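Local coordinates for protein aminoglycoside N(3)-acetyltransferase, AAC(3)-IVa (Escherichia coli, PDB 6MN3) that transfers the acetyl group of acetyl-CoA to the N3 amine of 2-deoxystreptamine antibiotics and binds zinc, probably conferring resistance to gentamicin, kanamycin, tobramycin, neomycin and apramycin, at residues N188-C192 with C249-D253; H126-V132 with T153-L157; P63-G67 with S78-L84. All coordinates share one frame; numbering follows the deposited sequence.

Contact 1: residues N188-C192 with C249-D253. With ZN (zinc ion), chain D.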
ATOM      1  N   ASN A 188       7.888  -8.307  10.348  1.00 93.79           N
ATOM      2  CA  ASN A 188       9.017  -7.427  10.058  1.00 90.72           C
ATOM      3  C   ASN A 188       8.537  -5.976  10.029  1.00 93.64           C
ATOM      4  O   ASN A 188       8.402  -5.345   8.980  1.00 93.89           O
ATOM      5  CB  ASN A 188       9.671  -7.831   8.740  1.00 83.78           C
ATOM      6  CG  ASN A 188       8.657  -8.056   7.636  1.00 79.09           C
ATOM      7  OD1 ASN A 188       7.795  -8.930   7.740  1.00 77.65           O
ATOM      8  ND2 ASN A 188       8.750  -7.264   6.574  1.00 77.71           N
ATOM      9  N   ASP A 189       8.273  -5.450  11.221  1.00 95.13           N
ATOM     10  CA  ASP A 189       7.767  -4.097  11.385  1.00 97.76           C
ATOM     11  C   ASP A 189       8.816  -3.210  12.044  1.00 94.77           C
ATOM     12  O   ASP A 189       9.594  -3.661  12.889  1.00 94.91           O
ATOM     13  CB  ASP A 189       6.480  -4.083  12.218  1.00105.04           C
ATOM     14  CG  ASP A 189       5.549  -2.948  11.837  1.00109.90           C
ATOM     15  OD1 ASP A 189       4.317  -3.150  11.868  1.00111.82           O
ATOM     16  OD2 ASP A 189       6.049  -1.853  11.502  1.00111.42           O
ATOM     17  N   HIS A 190       8.824  -1.944  11.645  1.00 95.66           N
ATOM     18  CA  HIS A 190       9.721  -0.943  12.209  1.00 95.08           C
ATOM     19  C   HIS A 190       9.116   0.431  11.939  1.00 97.07           C
ATOM     20  O   HIS A 190       7.951   0.547  11.546  1.00 94.22           O
ATOM     21  CB  HIS A 190      11.134  -1.079  11.632  1.00 89.48           C
ATOM     22  CG  HIS A 190      11.162  -1.387  10.167  1.00 84.16           C
ATOM     23  ND1 HIS A 190      11.264  -0.409   9.203  1.00 82.38           N
ATOM     24  CD2 HIS A 190      11.105  -2.567   9.503  1.00 81.27           C
ATOM     25  CE1 HIS A 190      11.267  -0.971   8.006  1.00 80.60           C
ATOM     26  NE2 HIS A 190      11.171  -2.280   8.161  1.00 78.35           N
ATOM     27  N   CYS A 191       9.915   1.480  12.148  1.00 97.79           N
ATOM     28  CA  CYS A 191       9.433   2.836  11.917  1.00100.47           C
ATOM     29  C   CYS A 191       9.159   3.114  10.445  1.00 96.36           C
ATOM     30  O   CYS A 191       8.483   4.100  10.132  1.00100.58           O
ATOM     31  CB  CYS A 191      10.440   3.852  12.457  1.00102.12           C
ATOM     32  SG  CYS A 191      11.957   3.966  11.487  1.00 99.84           S
ATOM     33  N   CYS A 192       9.681   2.282   9.542  1.00 87.37           N
ATOM     34  CA  CYS A 192       9.482   2.380   8.098  1.00 83.91           C
ATOM     35  C   CYS A 192      10.016   3.678   7.505  1.00 83.71           C
ATOM     36  O   CYS A 192       9.820   3.933   6.311  1.00 81.19           O
ATOM     37  CB  CYS A 192       8.004   2.211   7.721  1.00 84.94           C
ATOM     38  SG  CYS A 192       7.280   0.630   8.210  1.00 90.07           S
ATOM     39  N   CYS A 249      16.466   4.859  17.227  1.00 97.76           N
ATOM     40  CA  CYS A 249      15.064   4.621  16.914  1.00 96.63           C
ATOM     41  C   CYS A 249      14.528   3.493  17.786  1.00 99.03           C
ATOM     42  O   CYS A 249      15.077   2.386  17.791  1.00 96.22           O
ATOM     43  CB  CYS A 249      14.891   4.285  15.437  1.00 88.59           C
ATOM     44  SG  CYS A 249      13.186   3.921  14.980  1.00 91.59           S
ATOM     45  N   GLU A 250      13.453   3.777  18.525  1.00100.85           N
ATOM     46  CA  GLU A 250      12.850   2.759  19.376  1.00100.53           C
ATOM     47  C   GLU A 250      12.175   1.668  18.555  1.00 98.54           C
ATOM     48  O   GLU A 250      12.200   0.495  18.945  1.00 92.87           O
ATOM     49  CB  GLU A 250      11.847   3.406  20.332  1.00100.60           C
ATOM     50  CG  GLU A 250      11.710   2.699  21.670  1.00104.53           C
ATOM     51  CD  GLU A 250      11.125   3.598  22.742  1.00109.40           C
ATOM     52  OE1 GLU A 250      10.541   3.069  23.711  1.00112.79           O
ATOM     53  OE2 GLU A 250      11.251   4.834  22.616  1.00109.13           O
ATOM     54  N   GLU A 251      11.575   2.028  17.420  1.00101.98           N
ATOM     55  CA  GLU A 251      10.884   1.042  16.598  1.00104.20           C
ATOM     56  C   GLU A 251      11.855   0.175  15.806  1.00101.11           C
ATOM     57  O   GLU A 251      11.528  -0.972  15.480  1.00101.02           O
ATOM     58  CB  GLU A 251       9.909   1.744  15.651  1.00102.15           C
ATOM     59  CG  GLU A 251       8.585   1.019  15.471  1.00101.82           C
ATOM     60  CD  GLU A 251       7.462   1.951  15.060  1.00102.80           C
ATOM     61  OE1 GLU A 251       6.615   1.539  14.239  1.00 99.86           O
ATOM     62  OE2 GLU A 251       7.423   3.096  15.560  1.00105.03           O
ATOM     63  N   CYS A 252      13.042   0.694  15.492  1.00 99.83           N
ATOM     64  CA  CYS A 252      14.023  -0.061  14.721  1.00 89.84           C
ATOM     65  C   CYS A 252      14.922  -0.916  15.603  1.00 87.24           C
ATOM     66  O   CYS A 252      15.223  -2.062  15.250  1.00 80.96           O
ATOM     67  CB  CYS A 252      14.878   0.889  13.878  1.00 86.74           C
ATOM     68  SG  CYS A 252      14.219   1.207  12.227  1.00 82.20           S
ATOM     69  N   ASP A 253      15.361  -0.385  16.746  1.00 92.77           N
ATOM     70  CA  ASP A 253      16.192  -1.168  17.652  1.00101.37           C
ATOM     71  C   ASP A 253      15.457  -2.388  18.193  1.00 99.43           C
ATOM     72  O   ASP A 253      16.104  -3.365  18.583  1.00 95.97           O
ATOM     73  CB  ASP A 253      16.684  -0.293  18.805  1.00107.94           C
ATOM     74  CG  ASP A 253      17.736   0.708  18.368  1.00109.95           C
ATOM     75  OD1 ASP A 253      18.192   0.621  17.206  1.00109.40           O
ATOM     76  OD2 ASP A 253      18.105   1.581  19.182  1.00110.89           O
TER
HETATM   77 ZN    ZN D 302      13.872   3.474  12.742  1.00 76.05          ZN
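Glu-251 lays its side chain along the backbone of His-190 and Cys-191, its CB lying 3.5 Å from Cys-191 N and its CG about as near. The chain is extended beyond CG, so the carboxylate also follows the peptide and ends beside His-190 O. There OE1 is 3.2 Å from that oxygen, two acceptors that cannot bond to each other. Asp-189 OD2 lies 4.4 Å from the same Glu-251 OE1; the two carboxylates may raise each other's pKa, with Arg-170 weakly offsetting the charge on Asp-189.

The cohesion comes from the metal. Zinc is bound by Cys-191 SG at 2.3 Å and by SG of both Cys-249 and Cys-252 at 2.4 Å; His-243 ND1 completes a site of three cysteines and one histidine, the last two cysteines forming a CxxC pair. Across the segments, Cys-191 SG and Cys-252 SG are 3.6 Å apart, a spacing set by their shared ion.

Behind the site, His-190 ND1 accepts from Cys-192 N at 3.1 Å, the donor 34° out of the ring plane. The other ring nitrogen, NE2, bonds to Glu-159. The zinc thereby clamps the loop that follows strand 181-187 to the start of helix 250-257, while Asn-188 and His-190 tie that loop back to helix 154-161 through Glu-159.

Contact 2: residues H126-V132 with T153-L157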
ATOM      1  N   HIS A 126       2.111  -9.206   5.039  1.00 70.26           N
ATOM      2  CA  HIS A 126       2.443  -8.960   3.640  1.00 66.75           C
ATOM      3  C   HIS A 126       3.314 -10.074   3.074  1.00 68.22           C
ATOM      4  O   HIS A 126       4.349  -9.814   2.451  1.00 66.44           O
ATOM      5  CB  HIS A 126       3.127  -7.601   3.500  1.00 63.69           C
ATOM      6  CG  HIS A 126       2.392  -6.493   4.188  1.00 65.67           C
ATOM      7  ND1 HIS A 126       3.021  -5.565   4.990  1.00 66.77           N
ATOM      8  CD2 HIS A 126       1.076  -6.178   4.208  1.00 65.54           C
ATOM      9  CE1 HIS A 126       2.125  -4.719   5.466  1.00 67.74           C
ATOM     10  NE2 HIS A 126       0.937  -5.068   5.007  1.00 66.80           N
ATOM     11  N   SER A 127       2.885 -11.315   3.276  1.00 71.03           N
ATOM     12  CA  SER A 127       3.614 -12.492   2.829  1.00 62.89           C
ATOM     13  C   SER A 127       3.417 -12.697   1.331  1.00 61.72           C
ATOM     14  O   SER A 127       2.627 -11.998   0.693  1.00 51.86           O
ATOM     15  CB  SER A 127       3.138 -13.707   3.622  1.00 63.31           C
ATOM     16  OG  SER A 127       1.929 -14.216   3.087  1.00 66.15           O
ATOM     17  N   PRO A 128       4.138 -13.650   0.728  1.00 63.96           N
ATOM     18  CA  PRO A 128       3.883 -13.980  -0.685  1.00 66.51           C
ATOM     19  C   PRO A 128       2.477 -14.494  -0.965  1.00 70.21           C
ATOM     20  O   PRO A 128       2.130 -14.677  -2.140  1.00 70.37           O
ATOM     21  CB  PRO A 128       4.936 -15.053  -0.991  1.00 66.53           C
ATOM     22  CG  PRO A 128       6.048 -14.745  -0.059  1.00 66.43           C
ATOM     23  CD  PRO A 128       5.404 -14.241   1.202  1.00 66.31           C
ATOM     24  N   ALA A 129       1.663 -14.739   0.062  1.00 73.46           N
ATOM     25  CA  ALA A 129       0.270 -15.127  -0.114  1.00 81.45           C
ATOM     26  C   ALA A 129      -0.693 -14.011   0.281  1.00 81.67           C
ATOM     27  O   ALA A 129      -1.848 -14.281   0.619  1.00 90.53           O
ATOM     28  CB  ALA A 129      -0.033 -16.396   0.681  1.00 84.45           C
ATOM     29  N   SER A 130      -0.238 -12.769   0.254  1.00 72.90           N
ATOM     30  CA  SER A 130      -1.052 -11.620   0.605  1.00 62.73           C
ATOM     31  C   SER A 130      -1.458 -10.854  -0.645  1.00 55.90           C
ATOM     32  O   SER A 130      -0.877 -11.044  -1.718  1.00 50.39           O
ATOM     33  CB  SER A 130      -0.282 -10.701   1.561  1.00 62.33           C
ATOM     34  OG  SER A 130       0.877 -10.177   0.938  1.00 65.94           O
ATOM     35  N   PRO A 131      -2.475  -9.991  -0.551  1.00 56.32           N
ATOM     36  CA  PRO A 131      -2.859  -9.185  -1.723  1.00 46.58           C
ATOM     37  C   PRO A 131      -1.710  -8.406  -2.340  1.00 49.93           C
ATOM     38  O   PRO A 131      -1.668  -8.255  -3.568  1.00 42.46           O
ATOM     39  CB  PRO A 131      -3.932  -8.247  -1.154  1.00 46.43           C
ATOM     40  CG  PRO A 131      -4.548  -9.025  -0.055  1.00 49.50           C
ATOM     41  CD  PRO A 131      -3.435  -9.836   0.557  1.00 60.36           C
ATOM     42  N   VAL A 132      -0.771  -7.912  -1.529  1.00 47.83           N
ATOM     43  CA  VAL A 132       0.351  -7.154  -2.070  1.00 41.70           C
ATOM     44  C   VAL A 132       1.245  -8.027  -2.939  1.00 43.35           C
ATOM     45  O   VAL A 132       1.952  -7.511  -3.812  1.00 40.23           O
ATOM     46  CB  VAL A 132       1.153  -6.491  -0.930  1.00 41.33           C
ATOM     47  CG1 VAL A 132       2.118  -7.479  -0.294  1.00 45.27           C
ATOM     48  CG2 VAL A 132       1.895  -5.268  -1.444  1.00 45.00           C
ATOM     49  N   THR A 153       3.698  -0.452   0.957  1.00 40.98           N
ATOM     50  CA  THR A 153       3.568  -1.764   1.584  1.00 38.43           C
ATOM     51  C   THR A 153       4.331  -2.839   0.817  1.00 43.40           C
ATOM     52  O   THR A 153       4.824  -3.801   1.422  1.00 45.44           O
ATOM     53  CB  THR A 153       2.085  -2.126   1.701  1.00 39.37           C
ATOM     54  OG1 THR A 153       1.441  -1.211   2.596  1.00 50.58           O
ATOM     55  CG2 THR A 153       1.901  -3.537   2.224  1.00 41.91           C
ATOM     56  N   THR A 154       4.463  -2.684  -0.505  1.00 37.93           N
ATOM     57  CA  THR A 154       5.177  -3.675  -1.306  1.00 43.54           C
ATOM     58  C   THR A 154       6.611  -3.865  -0.821  1.00 42.49           C
ATOM     59  O   THR A 154       7.180  -4.954  -0.976  1.00 41.85           O
ATOM     60  CB  THR A 154       5.146  -3.265  -2.783  1.00 45.45           C
ATOM     61  OG1 THR A 154       3.785  -3.197  -3.229  1.00 33.67           O
ATOM     62  CG2 THR A 154       5.899  -4.267  -3.650  1.00 34.12           C
ATOM     63  N   LEU A 155       7.202  -2.837  -0.208  1.00 39.08           N
ATOM     64  CA  LEU A 155       8.542  -2.984   0.350  1.00 37.36           C
ATOM     65  C   LEU A 155       8.571  -4.006   1.479  1.00 40.21           C
ATOM     66  O   LEU A 155       9.566  -4.724   1.639  1.00 41.37           O
ATOM     67  CB  LEU A 155       9.058  -1.631   0.838  1.00 36.91           C
ATOM     68  CG  LEU A 155       9.523  -0.689  -0.274  1.00 37.80           C
ATOM     69  CD1 LEU A 155       9.958   0.653   0.291  1.00 36.29           C
ATOM     70  CD2 LEU A 155      10.647  -1.329  -1.078  1.00 35.87           C
ATOM     71  N   HIS A 156       7.496  -4.093   2.268  1.00 43.39           N
ATOM     72  CA  HIS A 156       7.423  -5.124   3.300  1.00 44.60           C
ATOM     73  C   HIS A 156       7.424  -6.517   2.683  1.00 45.53           C
ATOM     74  O   HIS A 156       7.994  -7.457   3.249  1.00 48.20           O
ATOM     75  CB  HIS A 156       6.175  -4.922   4.158  1.00 46.75           C
ATOM     76  CG  HIS A 156       6.336  -3.886   5.225  1.00 52.88           C
ATOM     77  ND1 HIS A 156       7.224  -4.024   6.269  1.00 57.51           N
ATOM     78  CD2 HIS A 156       5.717  -2.696   5.413  1.00 53.76           C
ATOM     79  CE1 HIS A 156       7.147  -2.964   7.053  1.00 59.57           C
ATOM     80  NE2 HIS A 156       6.239  -2.142   6.555  1.00 56.49           N
ATOM     81  N   LEU A 157       6.780  -6.669   1.524  1.00 46.29           N
ATOM     82  CA  LEU A 157       6.835  -7.937   0.808  1.00 48.00           C
ATOM     83  C   LEU A 157       8.263  -8.259   0.383  1.00 49.62           C
ATOM     84  O   LEU A 157       8.682  -9.422   0.413  1.00 46.01           O
ATOM     85  CB  LEU A 157       5.906  -7.889  -0.406  1.00 42.74           C
ATOM     86  CG  LEU A 157       6.117  -8.907  -1.530  1.00 44.21           C
ATOM     87  CD1 LEU A 157       5.827 -10.325  -1.050  1.00 47.63           C
ATOM     88  CD2 LEU A 157       5.253  -8.559  -2.733  1.00 44.70           C
TER
HETATM   89  O   HOH W   1       2.815  -5.072  -4.993  1.00 29.49           O
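His-126 receives the methyl of Thr-153 squarely over the centre of one ring face: CG2 stands 3.3 Å from the ring centroid and 8° off the normal, a CH-pi contact. With OG1 of Thr-153 held beside its backbone N (chi1 -65°), it is the methyl that is turned toward the imidazole. Next to it, His-156 CB approaches His-126 ND1 at 3.3 Å, and the two imidazole planes are inclined by 37°.

Beyond the rings, Val-132 and Leu-157 run antiparallel alongside each other, with CG1 of Val-132 3.8 Å from CB of Leu-157. Leu-157 CA makes a CA-H...O contact of 3.5 Å with His-126 O. A water bridges the segments, donating to Val-132 O at 2.8 Å and bonding to Thr-154 OG1 at the same length.

Further out, a type I turn from Ser-127 to Ser-130 shapes segment 126-132. Ser-127 O is gripped twice, by N and OG of Ser-130, the N-cap residue of helix 131-137; Ser-127 OG accepts from Ala-129 N in an ST turn.

His-156 ND1 bonds weakly to Glu-159, and its side chain touches Cys-192, consistent with a Cys-His-Glu triad. The segments share no direct conventional hydrogen bond; the water is their polar link.

Contact 3: residues P63-G67 with S78-L84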
ATOM      1  N   PRO A  63      -5.131  -0.575   0.304  1.00 36.21           N
ATOM      2  CA  PRO A  63      -5.080  -1.172   1.641  1.00 37.05           C
ATOM      3  C   PRO A  63      -6.372  -0.889   2.391  1.00 41.11           C
ATOM      4  O   PRO A  63      -7.043   0.120   2.158  1.00 40.62           O
ATOM      5  CB  PRO A  63      -3.881  -0.478   2.297  1.00 39.90           C
ATOM      6  CG  PRO A  63      -3.715   0.794   1.535  1.00 41.45           C
ATOM      7  CD  PRO A  63      -4.115   0.475   0.125  1.00 37.92           C
ATOM      8  N   SER A  64      -6.726  -1.799   3.297  1.00 51.17           N
ATOM      9  CA  SER A  64      -8.016  -1.705   3.968  1.00 52.00           C
ATOM     10  C   SER A  64      -8.026  -2.463   5.289  1.00 56.52           C
ATOM     11  O   SER A  64      -9.017  -3.121   5.619  1.00 60.72           O
ATOM     12  CB  SER A  64      -9.120  -2.236   3.049  1.00 52.24           C
ATOM     13  OG  SER A  64     -10.400  -1.818   3.485  1.00 62.08           O
ATOM     14  N   TRP A  65      -6.941  -2.376   6.054  1.00 57.04           N
ATOM     15  CA  TRP A  65      -6.863  -3.080   7.324  1.00 61.18           C
ATOM     16  C   TRP A  65      -7.306  -2.176   8.473  1.00 62.94           C
ATOM     17  O   TRP A  65      -7.416  -0.956   8.337  1.00 60.65           O
ATOM     18  CB  TRP A  65      -5.450  -3.612   7.566  1.00 60.28           C
ATOM     19  CG  TRP A  65      -4.370  -2.587   7.457  1.00 59.23           C
ATOM     20  CD1 TRP A  65      -4.069  -1.610   8.362  1.00 54.86           C
ATOM     21  CD2 TRP A  65      -3.429  -2.447   6.386  1.00 55.49           C
ATOM     22  NE1 TRP A  65      -3.004  -0.865   7.916  1.00 54.75           N
ATOM     23  CE2 TRP A  65      -2.592  -1.359   6.706  1.00 53.25           C
ATOM     24  CE3 TRP A  65      -3.216  -3.134   5.188  1.00 52.35           C
ATOM     25  CZ2 TRP A  65      -1.561  -0.942   5.869  1.00 48.59           C
ATOM     26  CZ3 TRP A  65      -2.191  -2.719   4.358  1.00 46.40           C
ATOM     27  CH2 TRP A  65      -1.376  -1.633   4.702  1.00 48.32           C
ATOM     28  N   SER A  66      -7.556  -2.801   9.626  1.00 63.33           N
ATOM     29  CA  SER A  66      -8.149  -2.123  10.774  1.00 71.03           C
ATOM     30  C   SER A  66      -7.113  -1.607  11.763  1.00 78.96           C
ATOM     31  O   SER A  66      -7.295  -0.528  12.340  1.00 79.91           O
ATOM     32  CB  SER A  66      -9.111  -3.066  11.500  1.00 72.10           C
ATOM     33  OG  SER A  66     -10.316  -3.224  10.776  1.00 71.95           O
ATOM     34  N   GLY A  67      -6.037  -2.360  11.987  1.00 78.74           N
ATOM     35  CA  GLY A  67      -5.053  -2.005  12.984  1.00 81.35           C
ATOM     36  C   GLY A  67      -5.409  -2.393  14.402  1.00 84.24           C
ATOM     37  O   GLY A  67      -4.548  -2.300  15.285  1.00 90.41           O
ATOM     38  N   SER A  78     -16.071  -3.450   9.550  1.00 70.89           N
ATOM     39  CA  SER A  78     -14.812  -3.035  10.160  1.00 70.34           C
ATOM     40  C   SER A  78     -14.194  -1.881   9.379  1.00 71.44           C
ATOM     41  O   SER A  78     -13.861  -2.051   8.196  1.00 70.84           O
ATOM     42  CB  SER A  78     -13.833  -4.205  10.231  1.00 70.82           C
ATOM     43  OG  SER A  78     -14.228  -5.149  11.213  1.00 79.80           O
ATOM     44  N   PRO A  79     -14.027  -0.709   9.985  1.00 69.53           N
ATOM     45  CA  PRO A  79     -13.478   0.433   9.250  1.00 62.92           C
ATOM     46  C   PRO A  79     -11.973   0.326   9.068  1.00 69.26           C
ATOM     47  O   PRO A  79     -11.262  -0.302   9.858  1.00 62.80           O
ATOM     48  CB  PRO A  79     -13.834   1.634  10.139  1.00 64.48           C
ATOM     49  CG  PRO A  79     -14.758   1.097  11.210  1.00 68.75           C
ATOM     50  CD  PRO A  79     -14.415  -0.343  11.354  1.00 70.05           C
ATOM     51  N   VAL A  80     -11.494   0.954   7.995  1.00 63.90           N
ATOM     52  CA  VAL A  80     -10.060   1.051   7.764  1.00 60.72           C
ATOM     53  C   VAL A  80      -9.437   1.941   8.834  1.00 58.84           C
ATOM     54  O   VAL A  80     -10.056   2.900   9.315  1.00 57.68           O
ATOM     55  CB  VAL A  80      -9.780   1.593   6.350  1.00 56.70           C
ATOM     56  CG1 VAL A  80      -8.305   1.509   6.025  1.00 58.79           C
ATOM     57  CG2 VAL A  80     -10.586   0.822   5.325  1.00 55.82           C
ATOM     58  N   THR A  81      -8.211   1.610   9.226  1.00 58.77           N
ATOM     59  CA  THR A  81      -7.510   2.422  10.209  1.00 64.85           C
ATOM     60  C   THR A  81      -7.387   3.858   9.704  1.00 66.77           C
ATOM     61  O   THR A  81      -7.165   4.079   8.506  1.00 67.95           O
ATOM     62  CB  THR A  81      -6.121   1.850  10.498  1.00 66.99           C
ATOM     63  OG1 THR A  81      -5.342   2.820  11.209  1.00 69.72           O
ATOM     64  CG2 THR A  81      -5.412   1.485   9.203  1.00 60.62           C
ATOM     65  N   PRO A  82      -7.540   4.856  10.579  1.00 68.35           N
ATOM     66  CA  PRO A  82      -7.477   6.254  10.121  1.00 66.75           C
ATOM     67  C   PRO A  82      -6.128   6.651   9.550  1.00 66.33           C
ATOM     68  O   PRO A  82      -6.039   7.697   8.895  1.00 63.39           O
ATOM     69  CB  PRO A  82      -7.803   7.056  11.388  1.00 65.99           C
ATOM     70  CG  PRO A  82      -7.471   6.137  12.518  1.00 68.50           C
ATOM     71  CD  PRO A  82      -7.793   4.758  12.026  1.00 70.13           C
ATOM     72  N   ASP A  83      -5.081   5.854   9.767  1.00 67.07           N
ATOM     73  CA  ASP A  83      -3.770   6.168   9.219  1.00 68.43           C
ATOM     74  C   ASP A  83      -3.678   5.902   7.722  1.00 60.70           C
ATOM     75  O   ASP A  83      -2.731   6.377   7.084  1.00 57.77           O
ATOM     76  CB  ASP A  83      -2.694   5.371   9.956  1.00 83.22           C
ATOM     77  CG  ASP A  83      -1.329   6.025   9.878  1.00 94.67           C
ATOM     78  OD1 ASP A  83      -1.260   7.268   9.986  1.00 98.11           O
ATOM     79  OD2 ASP A  83      -0.328   5.298   9.709  1.00 97.16           O
ATOM     80  N   LEU A  84      -4.626   5.162   7.148  1.00 56.50           N
ATOM     81  CA  LEU A  84      -4.613   4.883   5.719  1.00 51.52           C
ATOM     82  C   LEU A  84      -5.385   5.912   4.903  1.00 51.07           C
ATOM     83  O   LEU A  84      -5.311   5.882   3.669  1.00 49.43           O
ATOM     84  CB  LEU A  84      -5.168   3.478   5.450  1.00 45.82           C
ATOM     85  CG  LEU A  84      -4.207   2.337   5.795  1.00 48.14           C
ATOM     86  CD1 LEU A  84      -4.842   0.982   5.542  1.00 48.78           C
ATOM     87  CD2 LEU A  84      -2.909   2.473   5.010  1.00 49.08           C
TER
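Trp-65 has its bond from CA to CB pointing away from residues 78-84, yet the indole turns back over them, because CG lies between the backbone N and the carbonyl carbon (chi1 53°). CG is only grazed by Leu-84 CD1. At CD1, the indole runs alongside the side chain of Thr-81, in the same direction, with the threonine CG2 3.5 Å from that atom. NE1 touches both that methyl and Leu-84 CD1. CE2 takes the closest approach, 3.4 Å to Leu-84 CD1, and CZ2 meets both methyls of this leucine.

Leu-84 lies nearly perpendicular to the tryptophan side chain, its CD1 17° off the normal of the five-membered ring and 3.6 Å from that ring's centroid, which identifies a CH-pi contact over the face. The same CD1 also packs on CB of Pro-63, so one methyl joins the strand end to the indole.

Two hydrogen bonds join the segments. Thr-81 N donates to Trp-65 O at 2.8 Å, in the carbonyl plane, and Ser-66 OG donates to Pro-79 O at 3.2 Å, tilted 34° from the Pro-79 carbonyl plane. Val-80 CG2 abuts Ser-64 OG, whose polar partner is Arg-99.

Both segments belong to the long connection between strand 59-63 and helix 86-91, which here doubles back on itself. Pro-63 faces Leu-28 and His-30 of strand 26-31, Ser-64 pairs by backbone with Ala-105, and Val-80 is tied to the helix through Asp-89.

Contact 2 is the most buried of the three, its centre about 9 Å from the centre of the chain, whereas contacts 1 and 3 are partly buried, their centres about 18 and 11 Å from it. Their chemistry differs: metal-thiolate bonds hold the outlying contact 1, ring-methyl packing with one water fills contact 2, and contact 3 combines direct hydrogen bonds with an indole face. Contact 2 touches both others: Cys-192 SG comes within 3.4 Å of His-156 NE2, and Trp-65 CH2 within 3.5 Å of Thr-153 OG1. Contacts 1 and 3 do not touch, their nearest atoms being about 9 Å apart.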